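Local coordinates for probable leucine/isoleucine/valine-binding protein (Rhodopirellula baltica, PDB 4KV7), which probably binds branched-chain or related amino acids, as a periplasmic binding protein of the leucine-binding family, for uptake into the cell, at residues V93-A98 with T117-L122; P111-F116 with F130-R135; N199-E204 with C229-R234. The protein carries 1 engineered substitution. All blocks are in the same frame, centred on the assembly; numbering follows the deposited sequence. Where two conformers were deposited one is given.

Contacts 1 and 2 lie in the buried core of one lobe. Contact 3 is partly buried, near the surface of the other lobe. The centres of contacts 1 and 2 are 10 Å apart, and their segments alternate along the chain. Residues 111-116 run straight on into 117-122, and Gly94 N hydrogen-bonds Phe116 O. Contact 3 is in series with both and touches neither, its centre about 29 Å from that of contact 2. The chemistry follows the place. Contact 2 is parallel strand pairing with a cation-pi end, contact 1 a chain of hydrogen bonds to a bound formic acid, and contact 3 a lysine held by a loop and the start of the next helix.

Contact 1 (V93-A98 with T117-L122). With FMT (formic acid), chain B.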
loop_
_atom_site.group_PDB
_atom_site.type_symbol
_atom_site.label_atom_id
_atom_site.label_comp_id
_atom_site.label_asym_id
_atom_site.label_seq_id
_atom_site.Cartn_x
_atom_site.Cartn_y
_atom_site.Cartn_z
ATOM N N VAL A 93 6.539 2.667 3.689
ATOM C CA VAL A 93 6.384 1.565 2.744
ATOM C C VAL A 93 7.000 0.261 3.252
ATOM O O VAL A 93 8.177 0.225 3.612
ATOM C CB VAL A 93 7.048 1.941 1.392
ATOM C CG1 VAL A 93 7.288 0.723 0.510
ATOM C CG2 VAL A 93 6.202 2.969 0.672
ATOM N N GLY A 94 6.202 -0.806 3.258
ATOM C CA GLY A 94 6.740 -2.154 3.258
ATOM C C GLY A 94 6.525 -3.010 4.488
ATOM O O GLY A 94 6.344 -2.518 5.601
ATOM N N THR A 95 6.571 -4.318 4.263
ATOM C CA THR A 95 6.371 -5.313 5.310
ATOM C C THR A 95 7.637 -5.651 6.110
ATOM O O THR A 95 7.631 -5.503 7.333
ATOM C CB THR A 95 5.695 -6.577 4.732
ATOM O OG1 THR A 95 4.399 -6.224 4.220
ATOM C CG2 THR A 95 5.569 -7.666 5.779
ATOM N N PRO A 96 8.726 -6.088 5.444
ATOM C CA PRO A 96 9.914 -6.350 6.267
ATOM C C PRO A 96 10.428 -5.087 6.970
ATOM O O PRO A 96 10.965 -5.176 8.080
ATOM C CB PRO A 96 10.937 -6.885 5.253
ATOM C CG PRO A 96 10.417 -6.436 3.898
ATOM C CD PRO A 96 8.939 -6.470 4.035
ATOM N N THR A 97 10.251 -3.933 6.338
ATOM C CA THR A 97 10.582 -2.659 6.966
ATOM C C THR A 97 9.666 -2.393 8.176
ATOM O O THR A 97 10.154 -2.070 9.265
ATOM C CB THR A 97 10.488 -1.536 5.953
ATOM O OG1 THR A 97 9.230 -1.681 5.285
ATOM C CG2 THR A 97 11.629 -1.612 4.930
ATOM N N ALA A 98 8.352 -2.549 8.019
ATOM C CA ALA A 98 7.429 -2.362 9.146
ATOM C C ALA A 98 7.750 -3.301 10.302
ATOM O O ALA A 98 7.646 -2.921 11.467
ATOM C CB ALA A 98 5.981 -2.548 8.710
ATOM N N THR A 117 1.399 -1.112 3.431
ATOM C CA THR A 117 1.626 -2.550 3.537
ATOM C C THR A 117 0.357 -3.190 4.064
ATOM O O THR A 117 -0.209 -2.736 5.060
ATOM C CB THR A 117 2.806 -2.972 4.478
ATOM O OG1 THR A 117 2.565 -4.314 4.935
ATOM C CG2 THR A 117 2.953 -2.038 5.675
ATOM N N GLY A 118 -0.092 -4.246 3.392
ATOM C CA GLY A 118 -1.249 -5.006 3.813
ATOM C C GLY A 118 -0.951 -6.201 4.690
ATOM O O GLY A 118 -1.806 -7.070 4.827
ATOM N N ALA A 119 0.233 -6.244 5.294
ATOM C CA ALA A 119 0.650 -7.448 5.992
ATOM C C ALA A 119 -0.175 -7.728 7.234
ATOM O O ALA A 119 -0.565 -6.822 7.982
ATOM C CB ALA A 119 2.112 -7.363 6.358
ATOM N N SER A 120 -0.379 -9.005 7.481
ATOM C CA SER A 120 -1.125 -9.416 8.648
ATOM C C SER A 120 -0.399 -9.047 9.942
ATOM O O SER A 120 -1.050 -8.898 10.976
ATOM C CB SER A 120 -1.412 -10.912 8.583
ATOM O OG SER A 120 -0.227 -11.681 8.658
ATOM N N ALA A 121 0.921 -8.888 9.893
ATOM C CA ALA A 121 1.683 -8.507 11.086
ATOM C C ALA A 121 1.215 -7.176 11.682
ATOM O O ALA A 121 1.341 -6.957 12.889
ATOM C CB ALA A 121 3.172 -8.459 10.777
ATOM N N LEU A 122 0.673 -6.298 10.846
ATOM C CA LEU A 122 0.180 -5.005 11.314
ATOM C C LEU A 122 -1.265 -5.076 11.800
ATOM O O LEU A 122 -1.824 -4.062 12.232
ATOM C CB LEU A 122 0.266 -3.966 10.202
ATOM C CG LEU A 122 1.671 -3.481 9.847
ATOM C CD1 LEU A 122 2.399 -4.424 8.898
ATOM C CD2 LEU A 122 1.593 -2.120 9.214
HETATM C C FMT B . 5.397 -5.097 1.166
HETATM O O1 FMT B . 4.376 -5.137 1.865
HETATM O O2 FMT B . 6.559 -5.114 1.594
#
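Thr95 OG1 is gripped by two hydrogen bonds, one given and one received. Thr95 OG1 donates to O1 of the bound formic acid at 2.6 Å. Thr95 OG1 accepts from Thr117 OG1 at 2.7 Å, the two side chains crossing at about a right angle. Thr117 OG1 in turn accepts from Ala119 N at 3.0 Å, which makes an ST turn. The backbone N-H, the two hydroxyls and the ligand form a chain of hydrogen bonds. Thr95 OG1 stands beside its own backbone N (chi1 -62°), so both can face the ligand. Thr95 N donates to formic acid O2 at 2.8 Å. Ala119 CB packs 3.3 Å from Thr95 OG1. Thr117 CG2 lies 3.4 Å from Gly94 O. An alanine at Thr117 would remove the donor to Thr95 OG1 and would probably loosen its aim at the ligand. The acid is probably from the crystallisation liquor, but its grip is consistent with the way relatives hold an amino-acid carboxylate. Tyr68 OH and Tyr138 OH complete the site. Gly94 is the N-cap of helix 95-107, so the ligand lies at that helix start, beside the loop between strands 112-113 and 131-132, with helix 167-183 against Thr95 and Pro96.

Contact 2 (P111-F116 with F130-R135); sequences PFFGAF and FVINYR
The side chain of Arg135 leaves its CB pointing toward 111-116. Arg135 CG takes the crowded position between backbone N and carbonyl carbon (chi1 57°) and lies 4.2 Å from Ala115 O. The chain then bends at chi2 and chi3. CD packs against Thr117 O, and Arg135 NE forms a salt bridge with Glu305. The tip comes over one face of the Phe116 ring. Arg135 NH1 is 3.3 Å from Phe116 CE2, offset toward the rim. Arg135 CZ sits 4.5 Å from the centroid of the Phe116 ring, a cation-pi contact with the guanidinium and ring planes 62° apart. Before this end, the backbones pair as parallel strands. Phe112 N donates to Phe130 O at 2.8 Å. Ile132 N donates to Phe112 O at 3.0 Å. Gly114 N donates to Ile132 O. Beyond Gly114 the chains part, and a water links Asn133 OD1 to Ala115 N; Asn133 ND2 bonds Leu122 O. Phe113 CD1 meets Ile132 CG2 at 3.9 Å on one face of the sheet, where helices 301-319 and 326-335 pack. Phe112 and Val131 on the other face meet helix 95-107. Strand 112-113 is the middle one, between 89-90 and 131-132.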
loop_
_atom_site.group_PDB
_atom_site.type_symbol
_atom_site.label_atom_id
_atom_site.label_comp_id
_atom_site.label_asym_id
_atom_site.label_seq_id
_atom_site.Cartn_x
_atom_site.Cartn_y
_atom_site.Cartn_z
ATOM N N PRO A 111 2.448 6.571 17.528
ATOM C CA PRO A 111 1.504 5.994 16.559
ATOM C C PRO A 111 2.184 5.706 15.225
ATOM O O PRO A 111 2.977 6.514 14.733
ATOM C CB PRO A 111 0.445 7.088 16.408
ATOM C CG PRO A 111 0.486 7.826 17.709
ATOM C CD PRO A 111 1.935 7.813 18.133
ATOM N N PHE A 112 1.872 4.542 14.663
ATOM C CA PHE A 112 2.437 4.064 13.413
ATOM C C PHE A 112 1.226 3.939 12.481
ATOM O O PHE A 112 0.504 2.931 12.503
ATOM C CB PHE A 112 3.133 2.717 13.650
ATOM C CG PHE A 112 3.974 2.242 12.495
ATOM C CD1 PHE A 112 5.278 2.687 12.331
ATOM C CD2 PHE A 112 3.467 1.339 11.578
ATOM C CE1 PHE A 112 6.050 2.244 11.272
ATOM C CE2 PHE A 112 4.245 0.890 10.517
ATOM C CZ PHE A 112 5.533 1.343 10.372
ATOM N N PHE A 113 0.970 4.993 11.706
ATOM C CA PHE A 113 -0.324 5.182 11.059
ATOM C C PHE A 113 -0.243 5.152 9.539
ATOM O O PHE A 113 0.598 5.825 8.936
ATOM C CB PHE A 113 -0.965 6.508 11.502
ATOM C CG PHE A 113 -2.243 6.817 10.771
ATOM C CD1 PHE A 113 -3.340 5.988 10.925
ATOM C CD2 PHE A 113 -2.345 7.901 9.907
ATOM C CE1 PHE A 113 -4.512 6.225 10.236
ATOM C CE2 PHE A 113 -3.517 8.150 9.222
ATOM C CZ PHE A 113 -4.602 7.311 9.381
ATOM N N GLY A 114 -1.114 4.356 8.923
ATOM C CA GLY A 114 -1.271 4.367 7.478
ATOM C C GLY A 114 -0.121 3.783 6.689
ATOM O O GLY A 114 0.139 4.203 5.561
ATOM N N ALA A 115 0.568 2.806 7.264
ATOM C CA ALA A 115 1.682 2.174 6.562
ATOM C C ALA A 115 1.243 1.544 5.233
ATOM O O ALA A 115 0.197 0.890 5.153
ATOM C CB ALA A 115 2.336 1.144 7.455
ATOM N N PHE A 116 2.048 1.750 4.197
ATOM C CA PHE A 116 1.808 1.182 2.869
ATOM C C PHE A 116 2.272 -0.273 2.887
ATOM O O PHE A 116 3.385 -0.611 2.484
ATOM C CB PHE A 116 2.540 2.043 1.831
ATOM C CG PHE A 116 2.284 1.675 0.382
ATOM C CD1 PHE A 116 3.120 0.799 -0.289
ATOM C CD2 PHE A 116 1.246 2.266 -0.327
ATOM C CE1 PHE A 116 2.914 0.497 -1.622
ATOM C CE2 PHE A 116 1.035 1.960 -1.674
ATOM C CZ PHE A 116 1.870 1.074 -2.315
ATOM N N PHE A 130 -0.176 0.464 18.872
ATOM C CA PHE A 130 0.118 1.753 18.235
ATOM C C PHE A 130 0.039 1.722 16.722
ATOM O O PHE A 130 0.208 2.745 16.060
ATOM C CB PHE A 130 1.472 2.283 18.693
ATOM C CG PHE A 130 1.458 2.738 20.107
ATOM C CD1 PHE A 130 0.926 3.974 20.434
ATOM C CD2 PHE A 130 1.941 1.929 21.120
ATOM C CE1 PHE A 130 0.881 4.401 21.738
ATOM C CE2 PHE A 130 1.896 2.348 22.433
ATOM C CZ PHE A 130 1.362 3.585 22.737
ATOM N N VAL A 131 -0.251 0.553 16.172
ATOM C CA VAL A 131 -0.339 0.400 14.728
ATOM C C VAL A 131 -1.788 0.552 14.270
ATOM O O VAL A 131 -2.655 -0.275 14.610
ATOM C CB VAL A 131 0.229 -0.952 14.267
ATOM C CG1 VAL A 131 0.121 -1.091 12.758
ATOM C CG2 VAL A 131 1.675 -1.101 14.715
ATOM N N ILE A 132 -2.051 1.607 13.505
ATOM C CA ILE A 132 -3.395 1.930 13.046
ATOM C C ILE A 132 -3.349 2.075 11.536
ATOM O O ILE A 132 -2.521 2.812 10.998
ATOM C CB ILE A 132 -3.922 3.211 13.707
ATOM C CG1 ILE A 132 -3.946 3.028 15.229
ATOM C CG2 ILE A 132 -5.306 3.556 13.187
ATOM C CD1 ILE A 132 -4.519 4.204 15.995
ATOM N N ASN A 133 -4.222 1.336 10.861
ATOM C CA ASN A 133 -4.175 1.181 9.415
ATOM C C ASN A 133 -5.371 1.801 8.717
ATOM O O ASN A 133 -6.482 1.787 9.245
ATOM C CB ASN A 133 -4.127 -0.308 9.067
ATOM C CG ASN A 133 -2.989 -1.019 9.761
ATOM O OD1 ASN A 133 -1.819 -0.724 9.510
ATOM N ND2 ASN A 133 -3.320 -1.974 10.633
ATOM N N TYR A 134 -5.133 2.335 7.520
ATOM C CA TYR A 134 -6.206 2.690 6.597
ATOM C C TYR A 134 -6.623 1.491 5.729
ATOM O O TYR A 134 -7.798 1.138 5.661
ATOM C CB TYR A 134 -5.819 3.896 5.690
ATOM C CG TYR A 134 -6.623 3.856 4.411
ATOM C CD1 TYR A 134 -7.985 4.115 4.426
ATOM C CD2 TYR A 134 -6.042 3.479 3.207
ATOM C CE1 TYR A 134 -8.757 4.003 3.278
ATOM C CE2 TYR A 134 -6.800 3.365 2.052
ATOM C CZ TYR A 134 -8.159 3.626 2.093
ATOM O OH TYR A 134 -8.946 3.507 0.962
ATOM N N ARG A 135 -5.654 0.892 5.048
ATOM C CA ARG A 135 -5.933 0.032 3.897
ATOM C C ARG A 135 -6.340 -1.389 4.234
ATOM O O ARG A 135 -5.960 -1.949 5.260
ATOM C CB ARG A 135 -4.724 -0.013 2.958
ATOM C CG ARG A 135 -3.431 -0.474 3.631
ATOM C CD ARG A 135 -2.546 -1.331 2.729
ATOM N NE ARG A 135 -2.003 -0.562 1.613
ATOM C CZ ARG A 135 -1.407 -1.088 0.553
ATOM N NH1 ARG A 135 -0.981 -0.294 -0.418
ATOM N NH2 ARG A 135 -1.242 -2.400 0.454
HETATM O O HOH W 1 0.085 1.436 9.901
HETATM O O HOH W 2 -2.906 1.819 6.010
HETATM O O HOH W 3 -1.617 -0.547 6.758
#

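Contact 3 (N199-E204 with C229-R234); sequences NTSQVE and CSKLIR
The loop that leads into helix 204-211 lies here across helix 226-238, in the lobe built on the mixed sheet of seven strands. Lys231 carries the contact. Its CG is anti to the backbone N (chi1 -178°), and the rest of the chain is extended, so the ammonium reaches over the loop. Lys231 NZ donates to Ser201 O at 2.9 Å, from above the carbonyl plane. Lys231 NZ also donates to Glu204 OE2 at 2.9 Å, a bond that is also a salt bridge, and again comes from above the carboxylate plane. A water accepts a third bond from Lys231 NZ at 2.6 Å. Glu204 starts away from the helix, but its bend at chi2 (71°) brings the carboxylate back to the lysine. Glu204 OE2 also takes a weak hydrogen bond from Val203 N.

Strand 193-196, helix 204-211 and strand 219-223 form a beta-alpha-beta crossover between parallel strands, with strand 159-164 lying between the two in the sheet. Residues 199-203 belong to its first connection, and Glu204 opens the helix. Helix 226-238 follows the second strand. Within the loop, Gln202 N bonds Thr200 OG1 in an ST turn, and Gln202 centres an inverse gamma turn. Below the polar end, Val203 CG2 packs 3.7 Å from Lys231 CG. Val203 CG2 also lies 4.3 Å from Leu232 CB. Val203 also touches Pro228 and Met235 of helix 226-238.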
loop_
_atom_site.group_PDB
_atom_site.type_symbol
_atom_site.label_atom_id
_atom_site.label_comp_id
_atom_site.label_asym_id
_atom_site.label_seq_id
_atom_site.Cartn_x
_atom_site.Cartn_y
_atom_site.Cartn_z
ATOM N N ASN A 199 14.500 -6.365 -3.901
ATOM C CA ASN A 199 15.334 -5.326 -4.494
ATOM C C ASN A 199 16.332 -5.836 -5.522
ATOM O O ASN A 199 17.267 -5.142 -5.872
ATOM C CB ASN A 199 15.971 -4.429 -3.425
ATOM C CG ASN A 199 14.952 -3.507 -2.776
ATOM O OD1 ASN A 199 13.986 -3.094 -3.418
ATOM N ND2 ASN A 199 15.150 -3.199 -1.501
ATOM N N THR A 200 16.094 -7.035 -6.041
ATOM C CA THR A 200 16.837 -7.539 -7.188
ATOM C C THR A 200 15.894 -7.692 -8.367
ATOM O O THR A 200 14.675 -7.569 -8.225
ATOM C CB THR A 200 17.484 -8.929 -6.931
ATOM O OG1 THR A 200 16.490 -9.959 -6.994
ATOM C CG2 THR A 200 18.245 -8.979 -5.605
ATOM N N SER A 201 16.463 -7.987 -9.530
ATOM C CA SER A 201 15.683 -8.342 -10.713
ATOM C C SER A 201 15.856 -9.830 -11.031
ATOM O O SER A 201 15.638 -10.262 -12.168
ATOM C CB SER A 201 16.143 -7.522 -11.911
ATOM O OG SER A 201 17.460 -7.912 -12.244
ATOM N N GLN A 202 16.272 -10.606 -10.040
ATOM C CA GLN A 202 16.625 -11.999 -10.281
ATOM C C GLN A 202 15.396 -12.890 -10.237
ATOM O O GLN A 202 15.089 -13.501 -9.212
ATOM C CB GLN A 202 17.686 -12.444 -9.280
ATOM C CG GLN A 202 18.987 -11.668 -9.435
ATOM C CD GLN A 202 19.990 -11.981 -8.349
ATOM O OE1 GLN A 202 20.052 -13.106 -7.850
ATOM N NE2 GLN A 202 20.764 -10.976 -7.952
ATOM N N VAL A 203 14.687 -12.943 -11.360
ATOM C CA VAL A 203 13.385 -13.593 -11.407
ATOM C C VAL A 203 13.389 -14.904 -12.187
ATOM O O VAL A 203 12.361 -15.587 -12.253
ATOM C CB VAL A 203 12.323 -12.654 -11.999
ATOM C CG1 VAL A 203 12.276 -11.346 -11.216
ATOM C CG2 VAL A 203 12.589 -12.400 -13.477
ATOM N N GLU A 204 14.535 -15.256 -12.753
ATOM C CA GLU A 204 14.643 -16.406 -13.626
ATOM C C GLU A 204 14.283 -17.724 -12.936
ATOM O O GLU A 204 13.546 -18.554 -13.496
ATOM C CB GLU A 204 16.063 -16.480 -14.190
ATOM C CG GLU A 204 16.596 -15.149 -14.770
ATOM C CD GLU A 204 16.898 -14.077 -13.708
ATOM O OE1 GLU A 204 17.537 -14.389 -12.677
ATOM O OE2 GLU A 204 16.468 -12.923 -13.905
ATOM N N CYS A 229 8.456 -7.641 -11.046
ATOM C CA CYS A 229 7.236 -8.121 -11.685
ATOM C C CYS A 229 7.226 -7.822 -13.178
ATOM O O CYS A 229 6.800 -8.660 -13.985
ATOM C CB CYS A 229 6.001 -7.557 -10.991
ATOM S SG CYS A 229 5.736 -8.284 -9.352
ATOM N N SER A 230 7.729 -6.653 -13.564
ATOM C CA SER A 230 7.815 -6.311 -14.978
ATOM C C SER A 230 8.745 -7.263 -15.708
ATOM O O SER A 230 8.443 -7.725 -16.812
ATOM C CB SER A 230 8.328 -4.887 -15.171
ATOM O OG SER A 230 7.394 -3.944 -14.702
ATOM N N LYS A 231 9.895 -7.548 -15.107
ATOM C CA LYS A 231 10.840 -8.462 -15.714
ATOM C C LYS A 231 10.271 -9.872 -15.835
ATOM O O LYS A 231 10.459 -10.539 -16.840
ATOM C CB LYS A 231 12.147 -8.483 -14.928
ATOM C CG LYS A 231 13.183 -9.387 -15.559
ATOM C CD LYS A 231 14.557 -9.180 -14.990
ATOM C CE LYS A 231 15.521 -10.207 -15.540
ATOM N NZ LYS A 231 16.810 -10.145 -14.811
ATOM N N LEU A 232 9.582 -10.326 -14.799
ATOM C CA LEU A 232 8.948 -11.634 -14.821
ATOM C C LEU A 232 7.954 -11.733 -15.984
ATOM O O LEU A 232 7.947 -12.714 -16.723
ATOM C CB LEU A 232 8.272 -11.884 -13.470
ATOM C CG LEU A 232 7.624 -13.246 -13.188
ATOM C CD1 LEU A 232 6.274 -13.387 -13.869
ATOM C CD2 LEU A 232 8.542 -14.405 -13.544
ATOM N N ILE A 233 7.105 -10.723 -16.132
ATOM C CA ILE A 233 6.111 -10.731 -17.200
ATOM C C ILE A 233 6.753 -10.727 -18.584
ATOM O O ILE A 233 6.333 -11.482 -19.470
ATOM C CB ILE A 233 5.118 -9.584 -17.043
ATOM C CG1 ILE A 233 4.227 -9.872 -15.832
ATOM C CG2 ILE A 233 4.271 -9.423 -18.305
ATOM C CD1 ILE A 233 3.459 -8.678 -15.340
ATOM N N ARG A 234 7.785 -9.907 -18.772
ATOM C CA ARG A 234 8.503 -9.884 -20.041
ATOM C C ARG A 234 9.101 -11.248 -20.347
ATOM O O ARG A 234 9.006 -11.743 -21.471
ATOM C CB ARG A 234 9.625 -8.841 -20.017
ATOM C CG ARG A 234 9.150 -7.412 -20.186
ATOM C CD ARG A 234 10.306 -6.460 -20.470
ATOM N NE ARG A 234 9.854 -5.072 -20.522
ATOM C CZ ARG A 234 9.360 -4.482 -21.607
ATOM N NH1 ARG A 234 9.251 -5.153 -22.748
ATOM N NH2 ARG A 234 8.972 -3.212 -21.550
HETATM O O HOH W 4 17.952 -7.869 -15.505
#